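Local coordinates for baculoviral IAP repeat-containing protein 2 (Homo sapiens, PDB 3M1D), which probably helps restrain apoptosis and takes part in TNF-receptor signalling, being recruited by TRAF2 through this zinc-binding BIR1 domain, at residues E12-V26 and L33-V47. Numbering follows the deposited sequence.
Sequences ELYRMSTYSTFPAGV and LARAGFYYTGVNDKV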
ATOM      1  N   GLU A  12       6.772   7.943  -2.079  1.00 24.98           N
ATOM      2  CA  GLU A  12       5.949   7.077  -2.923  1.00 26.05           C
ATOM      3  C   GLU A  12       6.796   6.335  -3.942  1.00 25.34           C
ATOM      4  O   GLU A  12       6.523   5.169  -4.275  1.00 23.09           O
ATOM      5  CB  GLU A  12       4.866   7.856  -3.653  1.00 26.80           C
ATOM      6  CG  GLU A  12       3.927   6.924  -4.419  1.00 32.78           C
ATOM      7  CD  GLU A  12       2.904   7.660  -5.257  1.00 36.73           C
ATOM      8  OE1 GLU A  12       2.630   8.835  -4.968  1.00 40.66           O
ATOM      9  OE2 GLU A  12       2.366   7.052  -6.206  1.00 52.48           O
ATOM     10  N   LEU A  13       7.828   7.018  -4.432  1.00 24.19           N
ATOM     11  CA  LEU A  13       8.733   6.434  -5.416  1.00 25.36           C
ATOM     12  C   LEU A  13       9.543   5.318  -4.789  1.00 25.13           C
ATOM     13  O   LEU A  13       9.707   4.259  -5.390  1.00 22.31           O
ATOM     14  CB  LEU A  13       9.638   7.502  -6.054  1.00 25.60           C
ATOM     15  CG  LEU A  13       8.876   8.481  -6.963  1.00 29.20           C
ATOM     16  CD1 LEU A  13       9.717   9.677  -7.334  1.00 28.96           C
ATOM     17  CD2 LEU A  13       8.348   7.777  -8.218  1.00 26.82           C
ATOM     18  N   TYR A  14      10.037   5.542  -3.573  1.00 24.34           N
ATOM     19  CA  TYR A  14      10.685   4.468  -2.838  1.00 26.86           C
ATOM     20  C   TYR A  14       9.741   3.292  -2.674  1.00 22.25           C
ATOM     21  O   TYR A  14      10.120   2.155  -2.924  1.00 25.06           O
ATOM     22  CB  TYR A  14      11.198   4.909  -1.453  1.00 26.98           C
ATOM     23  CG  TYR A  14      11.502   3.692  -0.600  1.00 27.76           C
ATOM     24  CD1 TYR A  14      12.593   2.872  -0.889  1.00 25.89           C
ATOM     25  CD2 TYR A  14      10.663   3.320   0.445  1.00 25.80           C
ATOM     26  CE1 TYR A  14      12.852   1.730  -0.143  1.00 24.85           C
ATOM     27  CE2 TYR A  14      10.924   2.173   1.201  1.00 28.55           C
ATOM     28  CZ  TYR A  14      12.020   1.395   0.903  1.00 26.77           C
ATOM     29  OH  TYR A  14      12.284   0.265   1.649  1.00 37.39           O
ATOM     30  N   ARG A  15       8.509   3.551  -2.239  1.00 22.49           N
ATOM     31  CA  ARG A  15       7.565   2.446  -2.067  1.00 25.87           C
ATOM     32  C   ARG A  15       7.437   1.630  -3.358  1.00 23.56           C
ATOM     33  O   ARG A  15       7.484   0.402  -3.322  1.00 22.91           O
ATOM     34  CB  ARG A  15       6.196   2.931  -1.585  1.00 23.37           C
ATOM     35  CG  ARG A  15       6.263   3.679  -0.261  1.00 24.46           C
ATOM     36  CD  ARG A  15       4.904   3.742   0.409  1.00 25.21           C
ATOM     37  NE  ARG A  15       4.014   4.707  -0.233  1.00 19.76           N
ATOM     38  CZ  ARG A  15       4.123   6.022  -0.093  1.00 24.24           C
ATOM     39  NH1 ARG A  15       5.107   6.543   0.642  1.00 21.16           N
ATOM     40  NH2 ARG A  15       3.260   6.821  -0.705  1.00 24.08           N
ATOM     41  N   MET A  16       7.268   2.315  -4.484  1.00 22.59           N
ATOM     42  CA  MET A  16       7.198   1.645  -5.785  0.58 25.57           C
ATOM     43  C   MET A  16       8.396   0.719  -6.017  1.00 27.69           C
ATOM     44  O   MET A  16       8.238  -0.427  -6.453  1.00 25.16           O
ATOM     45  CB  MET A  16       7.104   2.675  -6.916  0.58 25.67           C
ATOM     46  CG  MET A  16       6.775   2.074  -8.278  0.58 31.09           C
ATOM     47  SD  MET A  16       5.199   1.188  -8.293  0.58 28.87           S
ATOM     48  CE  MET A  16       5.294   0.373  -9.887  0.58 34.56           C
ATOM     49  N   SER A  17       9.599   1.205  -5.719  1.00 23.70           N
ATOM     50  CA  SER A  17      10.792   0.390  -5.908  1.00 25.38           C
ATOM     51  C   SER A  17      10.752  -0.924  -5.134  1.00 24.69           C
ATOM     52  O   SER A  17      11.380  -1.894  -5.546  1.00 26.59           O
ATOM     53  CB  SER A  17      12.055   1.159  -5.516  1.00 28.70           C
ATOM     54  OG  SER A  17      12.255   1.070  -4.119  1.00 33.37           O
ATOM     55  N   THR A  18      10.033  -0.976  -4.014  1.00 25.63           N
ATOM     56  CA  THR A  18      10.041  -2.199  -3.214  1.00 22.66           C
ATOM     57  C   THR A  18       9.254  -3.327  -3.888  1.00 23.73           C
ATOM     58  O   THR A  18       9.322  -4.479  -3.464  1.00 30.41           O
ATOM     59  CB  THR A  18       9.502  -2.002  -1.759  1.00 24.73           C
ATOM     60  OG1 THR A  18       8.095  -1.739  -1.787  1.00 22.81           O
ATOM     61  CG2 THR A  18      10.242  -0.870  -1.024  1.00 24.48           C
ATOM     62  N   TYR A  19       8.497  -2.996  -4.926  1.00 25.11           N
ATOM     63  CA  TYR A  19       7.669  -4.000  -5.582  1.00 24.83           C
ATOM     64  C   TYR A  19       8.418  -4.765  -6.675  1.00 30.45           C
ATOM     65  O   TYR A  19       7.834  -5.595  -7.367  1.00 30.38           O
ATOM     66  CB  TYR A  19       6.362  -3.379  -6.092  1.00 25.58           C
ATOM     67  CG  TYR A  19       5.443  -2.957  -4.954  1.00 27.41           C
ATOM     68  CD1 TYR A  19       4.481  -3.831  -4.445  1.00 24.36           C
ATOM     69  CD2 TYR A  19       5.563  -1.695  -4.366  1.00 21.71           C
ATOM     70  CE1 TYR A  19       3.649  -3.451  -3.399  1.00 20.61           C
ATOM     71  CE2 TYR A  19       4.734  -1.308  -3.325  1.00 20.55           C
ATOM     72  CZ  TYR A  19       3.790  -2.185  -2.842  1.00 20.89           C
ATOM     73  OH  TYR A  19       2.975  -1.803  -1.795  1.00 23.20           O
ATOM     74  N   SER A  20       9.720  -4.518  -6.799  1.00 31.00           N
ATOM     75  CA  SER A  20      10.523  -5.202  -7.816  1.00 32.88           C
ATOM     76  C   SER A  20      10.403  -6.733  -7.721  1.00 36.37           C
ATOM     77  O   SER A  20      10.437  -7.432  -8.739  1.00 34.16           O
ATOM     78  CB  SER A  20      11.989  -4.755  -7.760  1.00 31.44           C
ATOM     79  OG  SER A  20      12.571  -5.034  -6.493  1.00 39.31           O
ATOM     80  N   THR A  21      10.232  -7.238  -6.502  1.00 29.23           N
ATOM     81  CA  THR A  21      10.094  -8.673  -6.259  1.00 31.65           C
ATOM     82  C   THR A  21       8.650  -9.115  -6.008  1.00 29.16           C
ATOM     83  O   THR A  21       8.409 -10.278  -5.691  1.00 29.57           O
ATOM     84  CB  THR A  21      10.930  -9.114  -5.035  1.00 34.87           C
ATOM     85  OG1 THR A  21      10.677  -8.224  -3.939  1.00 39.35           O
ATOM     86  CG2 THR A  21      12.435  -9.112  -5.354  1.00 33.87           C
ATOM     87  N   PHE A  22       7.695  -8.194  -6.126  1.00 30.49           N
ATOM     88  CA  PHE A  22       6.284  -8.523  -5.898  1.00 28.53           C
ATOM     89  C   PHE A  22       5.896  -9.704  -6.797  1.00 30.46           C
ATOM     90  O   PHE A  22       6.288  -9.746  -7.960  1.00 35.87           O
ATOM     91  CB  PHE A  22       5.403  -7.300  -6.189  1.00 26.15           C
ATOM     92  CG  PHE A  22       4.065  -7.308  -5.473  1.00 29.75           C
ATOM     93  CD1 PHE A  22       3.996  -7.391  -4.085  1.00 25.94           C
ATOM     94  CD2 PHE A  22       2.877  -7.199  -6.187  1.00 31.04           C
ATOM     95  CE1 PHE A  22       2.767  -7.376  -3.426  1.00 23.06           C
ATOM     96  CE2 PHE A  22       1.647  -7.190  -5.532  1.00 26.65           C
ATOM     97  CZ  PHE A  22       1.595  -7.275  -4.153  1.00 26.00           C
ATOM     98  N   PRO A  23       5.142 -10.680  -6.260  1.00 32.06           N
ATOM     99  CA  PRO A  23       4.776 -11.851  -7.078  1.00 35.90           C
ATOM    100  C   PRO A  23       3.886 -11.487  -8.263  1.00 33.60           C
ATOM    101  O   PRO A  23       3.042 -10.597  -8.172  1.00 32.19           O
ATOM    102  CB  PRO A  23       4.009 -12.743  -6.102  1.00 35.25           C
ATOM    103  CG  PRO A  23       4.394 -12.260  -4.742  1.00 35.86           C
ATOM    104  CD  PRO A  23       4.637 -10.793  -4.883  1.00 30.37           C
ATOM    105  N   ALA A  24       4.070 -12.210  -9.359  1.00 42.92           N
ATOM    106  CA  ALA A  24       3.421 -11.919 -10.641  1.00 36.82           C
ATOM    107  C   ALA A  24       1.894 -11.909 -10.656  1.00 40.01           C
ATOM    108  O   ALA A  24       1.280 -11.066 -11.315  1.00 43.74           O
ATOM    109  CB  ALA A  24       3.923 -12.888 -11.687  1.00 38.69           C
ATOM    110  N   GLY A  25       1.271 -12.848  -9.964  1.00 35.91           N
ATOM    111  CA  GLY A  25      -0.163 -13.026 -10.130  1.00 36.92           C
ATOM    112  C   GLY A  25      -1.093 -12.208  -9.244  1.00 37.33           C
ATOM    113  O   GLY A  25      -2.302 -12.429  -9.255  1.00 37.24           O
ATOM    114  N   VAL A  26      -0.555 -11.258  -8.482  1.00 33.10           N
ATOM    115  CA  VAL A  26      -1.394 -10.468  -7.585  1.00 31.71           C
ATOM    116  C   VAL A  26      -2.319  -9.523  -8.356  1.00 34.39           C
ATOM    117  O   VAL A  26      -1.873  -8.772  -9.217  1.00 31.45           O
ATOM    118  CB  VAL A  26      -0.554  -9.707  -6.550  1.00 35.90           C
ATOM    119  CG1 VAL A  26      -1.457  -8.901  -5.624  1.00 30.94           C
ATOM    120  CG2 VAL A  26       0.297 -10.701  -5.755  1.00 30.18           C
ATOM    121  N   LEU A  33      -0.992   0.239  -4.828  1.00 22.06           N
ATOM    122  CA  LEU A  33      -0.545  -0.096  -3.491  1.00 24.64           C
ATOM    123  C   LEU A  33       0.361   0.996  -2.942  1.00 23.43           C
ATOM    124  O   LEU A  33       0.127   1.508  -1.841  1.00 23.92           O
ATOM    125  CB  LEU A  33       0.163  -1.451  -3.486  1.00 22.96           C
ATOM    126  CG  LEU A  33      -0.830  -2.597  -3.669  1.00 24.10           C
ATOM    127  CD1 LEU A  33      -0.115  -3.898  -3.980  1.00 25.64           C
ATOM    128  CD2 LEU A  33      -1.710  -2.737  -2.409  1.00 21.86           C
ATOM    129  N   ALA A  34       1.376   1.367  -3.727  1.00 23.25           N
ATOM    130  CA  ALA A  34       2.359   2.361  -3.312  1.00 21.84           C
ATOM    131  C   ALA A  34       1.721   3.730  -3.087  1.00 24.75           C
ATOM    132  O   ALA A  34       2.074   4.448  -2.137  1.00 21.25           O
ATOM    133  CB  ALA A  34       3.495   2.454  -4.344  1.00 23.76           C
ATOM    134  N   ARG A  35       0.782   4.089  -3.956  1.00 24.92           N
ATOM    135  CA  ARG A  35       0.043   5.337  -3.809  1.00 27.94           C
ATOM    136  C   ARG A  35      -0.784   5.348  -2.532  1.00 23.70           C
ATOM    137  O   ARG A  35      -0.983   6.402  -1.934  1.00 24.43           O
ATOM    138  CB  ARG A  35      -0.878   5.579  -5.014  1.00 29.43           C
ATOM    139  CG  ARG A  35      -0.141   5.796  -6.322  1.00 47.12           C
ATOM    140  CD  ARG A  35      -1.104   6.019  -7.489  1.00 59.67           C
ATOM    141  NE  ARG A  35      -0.411   5.957  -8.775  1.00 66.26           N
ATOM    142  CZ  ARG A  35      -1.022   5.948  -9.957  1.00 71.71           C
ATOM    143  NH1 ARG A  35      -2.347   5.998 -10.020  1.00 73.49           N
ATOM    144  NH2 ARG A  35      -0.308   5.890 -11.078  1.00 73.27           N
ATOM    145  N   ALA A  36      -1.279   4.181  -2.123  1.00 21.39           N
ATOM    146  CA  ALA A  36      -2.068   4.091  -0.892  1.00 24.23           C
ATOM    147  C   ALA A  36      -1.191   4.056   0.366  1.00 20.31           C
ATOM    148  O   ALA A  36      -1.698   3.915   1.473  1.00 21.35           O
ATOM    149  CB  ALA A  36      -3.013   2.896  -0.930  1.00 22.63           C
ATOM    150  N   GLY A  37       0.118   4.203   0.178  1.00 21.98           N
ATOM    151  CA  GLY A  37       1.061   4.291   1.285  1.00 21.48           C
ATOM    152  C   GLY A  37       1.743   2.981   1.610  1.00 22.84           C
ATOM    153  O   GLY A  37       2.509   2.897   2.566  1.00 19.61           O
ATOM    154  N   PHE A  38       1.479   1.947   0.816  1.00 18.20           N
ATOM    155  CA  PHE A  38       1.996   0.623   1.156  1.00 19.51           C
ATOM    156  C   PHE A  38       3.297   0.283   0.454  1.00 19.41           C
ATOM    157  O   PHE A  38       3.433   0.511  -0.736  1.00 20.47           O
ATOM    158  CB  PHE A  38       0.949  -0.447   0.828  1.00 20.98           C
ATOM    159  CG  PHE A  38      -0.291  -0.367   1.676  1.00 19.22           C
ATOM    160  CD1 PHE A  38      -0.257  -0.746   3.009  1.00 19.64           C
ATOM    161  CD2 PHE A  38      -1.489   0.071   1.136  1.00 22.36           C
ATOM    162  CE1 PHE A  38      -1.394  -0.687   3.799  1.00 23.74           C
ATOM    163  CE2 PHE A  38      -2.635   0.132   1.917  1.00 23.46           C
ATOM    164  CZ  PHE A  38      -2.588  -0.245   3.254  1.00 22.03           C
ATOM    165  N   TYR A  39       4.252  -0.281   1.187  1.00 21.94           N
ATOM    166  CA  TYR A  39       5.429  -0.857   0.549  1.00 22.13           C
ATOM    167  C   TYR A  39       5.398  -2.379   0.722  1.00 21.76           C
ATOM    168  O   TYR A  39       4.647  -2.917   1.546  1.00 21.13           O
ATOM    169  CB  TYR A  39       6.730  -0.259   1.106  1.00 23.53           C
ATOM    170  CG  TYR A  39       6.964  -0.537   2.581  1.00 26.39           C
ATOM    171  CD1 TYR A  39       7.513  -1.744   3.006  1.00 29.06           C
ATOM    172  CD2 TYR A  39       6.647   0.410   3.544  1.00 29.74           C
ATOM    173  CE1 TYR A  39       7.730  -2.007   4.355  1.00 34.94           C
ATOM    174  CE2 TYR A  39       6.855   0.161   4.898  1.00 35.31           C
ATOM    175  CZ  TYR A  39       7.401  -1.045   5.295  1.00 38.07           C
ATOM    176  OH  TYR A  39       7.608  -1.299   6.627  1.00 41.98           O
ATOM    177  N   TYR A  40       6.210  -3.070  -0.061  1.00 18.87           N
ATOM    178  CA  TYR A  40       6.144  -4.522  -0.097  1.00 21.52           C
ATOM    179  C   TYR A  40       7.092  -5.069   0.952  1.00 24.85           C
ATOM    180  O   TYR A  40       8.228  -4.646   1.003  1.00 21.42           O
ATOM    181  CB  TYR A  40       6.553  -5.031  -1.481  1.00 22.05           C
ATOM    182  CG  TYR A  40       6.600  -6.540  -1.583  1.00 23.49           C
ATOM    183  CD1 TYR A  40       5.639  -7.331  -0.960  1.00 23.21           C
ATOM    184  CD2 TYR A  40       7.593  -7.167  -2.312  1.00 26.49           C
ATOM    185  CE1 TYR A  40       5.683  -8.710  -1.049  1.00 23.67           C
ATOM    186  CE2 TYR A  40       7.638  -8.535  -2.424  1.00 23.81           C
ATOM    187  CZ  TYR A  40       6.689  -9.302  -1.795  1.00 24.44           C
ATOM    188  OH  TYR A  40       6.749 -10.660  -1.917  1.00 22.47           O
ATOM    189  N   THR A  41       6.615  -6.002   1.774  1.00 25.14           N
ATOM    190  CA  THR A  41       7.412  -6.582   2.849  1.00 26.99           C
ATOM    191  C   THR A  41       8.412  -7.627   2.374  1.00 29.36           C
ATOM    192  O   THR A  41       9.352  -7.955   3.099  1.00 24.21           O
ATOM    193  CB  THR A  41       6.539  -7.266   3.893  1.00 27.60           C
ATOM    194  OG1 THR A  41       5.850  -8.376   3.291  1.00 25.39           O
ATOM    195  CG2 THR A  41       5.541  -6.269   4.503  1.00 24.03           C
ATOM    196  N   GLY A  42       8.204  -8.155   1.170  1.00 26.00           N
ATOM    197  CA  GLY A  42       9.065  -9.199   0.636  1.00 23.85           C
ATOM    198  C   GLY A  42       8.511 -10.574   0.953  1.00 27.16           C
ATOM    199  O   GLY A  42       9.110 -11.592   0.610  1.00 27.91           O
ATOM    200  N   VAL A  43       7.359 -10.600   1.614  1.00 23.01           N
ATOM    201  CA  VAL A  43       6.702 -11.849   1.970  1.00 26.18           C
ATOM    202  C   VAL A  43       5.337 -11.972   1.286  1.00 24.23           C
ATOM    203  O   VAL A  43       4.480 -11.096   1.428  1.00 25.64           O
ATOM    204  CB  VAL A  43       6.528 -11.973   3.505  1.00 30.31           C
ATOM    205  CG1 VAL A  43       5.619 -13.147   3.864  1.00 28.58           C
ATOM    206  CG2 VAL A  43       7.897 -12.128   4.182  1.00 31.26           C
ATOM    207  N   ASN A  44       5.140 -13.059   0.547  1.00 23.86           N
ATOM    208  CA  ASN A  44       3.866 -13.297  -0.139  1.00 24.68           C
ATOM    209  C   ASN A  44       3.430 -12.037  -0.896  1.00 20.29           C
ATOM    210  O   ASN A  44       4.206 -11.468  -1.662  1.00 23.94           O
ATOM    211  CB  ASN A  44       2.790 -13.758   0.865  1.00 20.76           C
ATOM    212  CG  ASN A  44       3.179 -15.074   1.579  1.00 30.84           C
ATOM    213  OD1 ASN A  44       3.955 -15.861   1.047  1.00 28.20           O
ATOM    214  ND2 ASN A  44       2.645 -15.298   2.780  1.00 24.73           N
ATOM    215  N   ASP A  45       2.196 -11.601  -0.677  1.00 26.08           N
ATOM    216  CA  ASP A  45       1.727 -10.336  -1.248  1.00 25.44           C
ATOM    217  C   ASP A  45       1.428  -9.334  -0.131  1.00 22.48           C
ATOM    218  O   ASP A  45       0.593  -8.448  -0.281  1.00 23.87           O
ATOM    219  CB  ASP A  45       0.501 -10.548  -2.138  1.00 24.57           C
ATOM    220  CG  ASP A  45      -0.718 -11.040  -1.366  1.00 25.00           C
ATOM    221  OD1 ASP A  45      -0.568 -11.543  -0.232  1.00 26.80           O
ATOM    222  OD2 ASP A  45      -1.833 -10.930  -1.907  1.00 28.25           O
ATOM    223  N   LYS A  46       2.139  -9.480   0.979  1.00 23.27           N
ATOM    224  CA  LYS A  46       1.903  -8.672   2.169  1.00 23.52           C
ATOM    225  C   LYS A  46       2.599  -7.338   2.076  1.00 23.67           C
ATOM    226  O   LYS A  46       3.794  -7.262   1.805  1.00 26.36           O
ATOM    227  CB  LYS A  46       2.373  -9.407   3.428  1.00 25.45           C
ATOM    228  CG  LYS A  46       2.024  -8.672   4.717  1.00 28.76           C
ATOM    229  CD  LYS A  46       2.288  -9.524   5.944  1.00 33.98           C
ATOM    230  CE  LYS A  46       3.768  -9.842   6.078  1.00 36.10           C
ATOM    231  NZ  LYS A  46       4.022 -10.624   7.318  1.00 40.12           N
ATOM    232  N   VAL A  47       1.839  -6.281   2.314  1.00 22.06           N
ATOM    233  CA  VAL A  47       2.355  -4.939   2.207  1.00 19.34           C
ATOM    234  C   VAL A  47       2.100  -4.206   3.529  1.00 21.51           C
ATOM    235  O   VAL A  47       1.275  -4.629   4.330  1.00 21.74           O
ATOM    236  CB  VAL A  47       1.681  -4.198   1.030  1.00 22.99           C
ATOM    237  CG1 VAL A  47       1.932  -4.952  -0.271  1.00 21.02           C
ATOM    238  CG2 VAL A  47       0.184  -4.083   1.280  1.00 19.72           C
TER
HETATM  239  O   HOH W   1       0.328   8.886  -2.795  1.00 41.03           O
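In this BIR domain helix 9-17 and the loop after it lie across the end of helix 30-35 and outer strand 38-40, and R15 clasps the junction between the two. Arginine suits the place because it offers several N-H groups in one plane: its chain bends about the CG-CD bond (chi3 -75°), presenting the guanidinium side-on, and NE (2.7 Å) and NH2 (3.0 Å) both donate to A34 O, which stays near the guanidinium plane. A34 O also accepts from G37 N, so three N-H groups gather on a carbonyl of the last helical turn. G37, with positive phi, closes that turn in a Schellman motif, a conformation suited to glycine. The small methyl of A34 lets the helices come close, its CB 3.9 Å from R15 CB.

Further along, T18 links helix to strand with a hydroxyl that can both donate and accept. With chi1 at 69°, OG1 lies between its own N and carbonyl carbon, where it donates to R15 O and receives Y40 N at 2.9 Å, almost straight at 177°. Y19 carries a hydroxyl on an apolar ring: OH donates to F38 O at 2.6 Å, from above the carbonyl plane, while Y40 CB lies over one face of the Y19 ring, a CH-pi contact.

The wholly apolar F22 turns its edge to a face of Y40 in a T-shaped pair, centroids 5.0 Å apart; G42 N lies over the other Y40 face. Y40 OH donates to N44 O, tying the ring to the following turn, where P23 packs beside it. V26 CG2 touches D45 CB, while the D45 carboxylate accepts from the backbone of N58 and W59.

R15 also pairs with D8 and makes a cation-pi contact with F50. Beyond the contact, strand 47-49 continues the antiparallel sheet beside 38-40, and F38, its CB turned from helix 9-17, packs on C49 and meets the ring of H69, two of the zinc ligands.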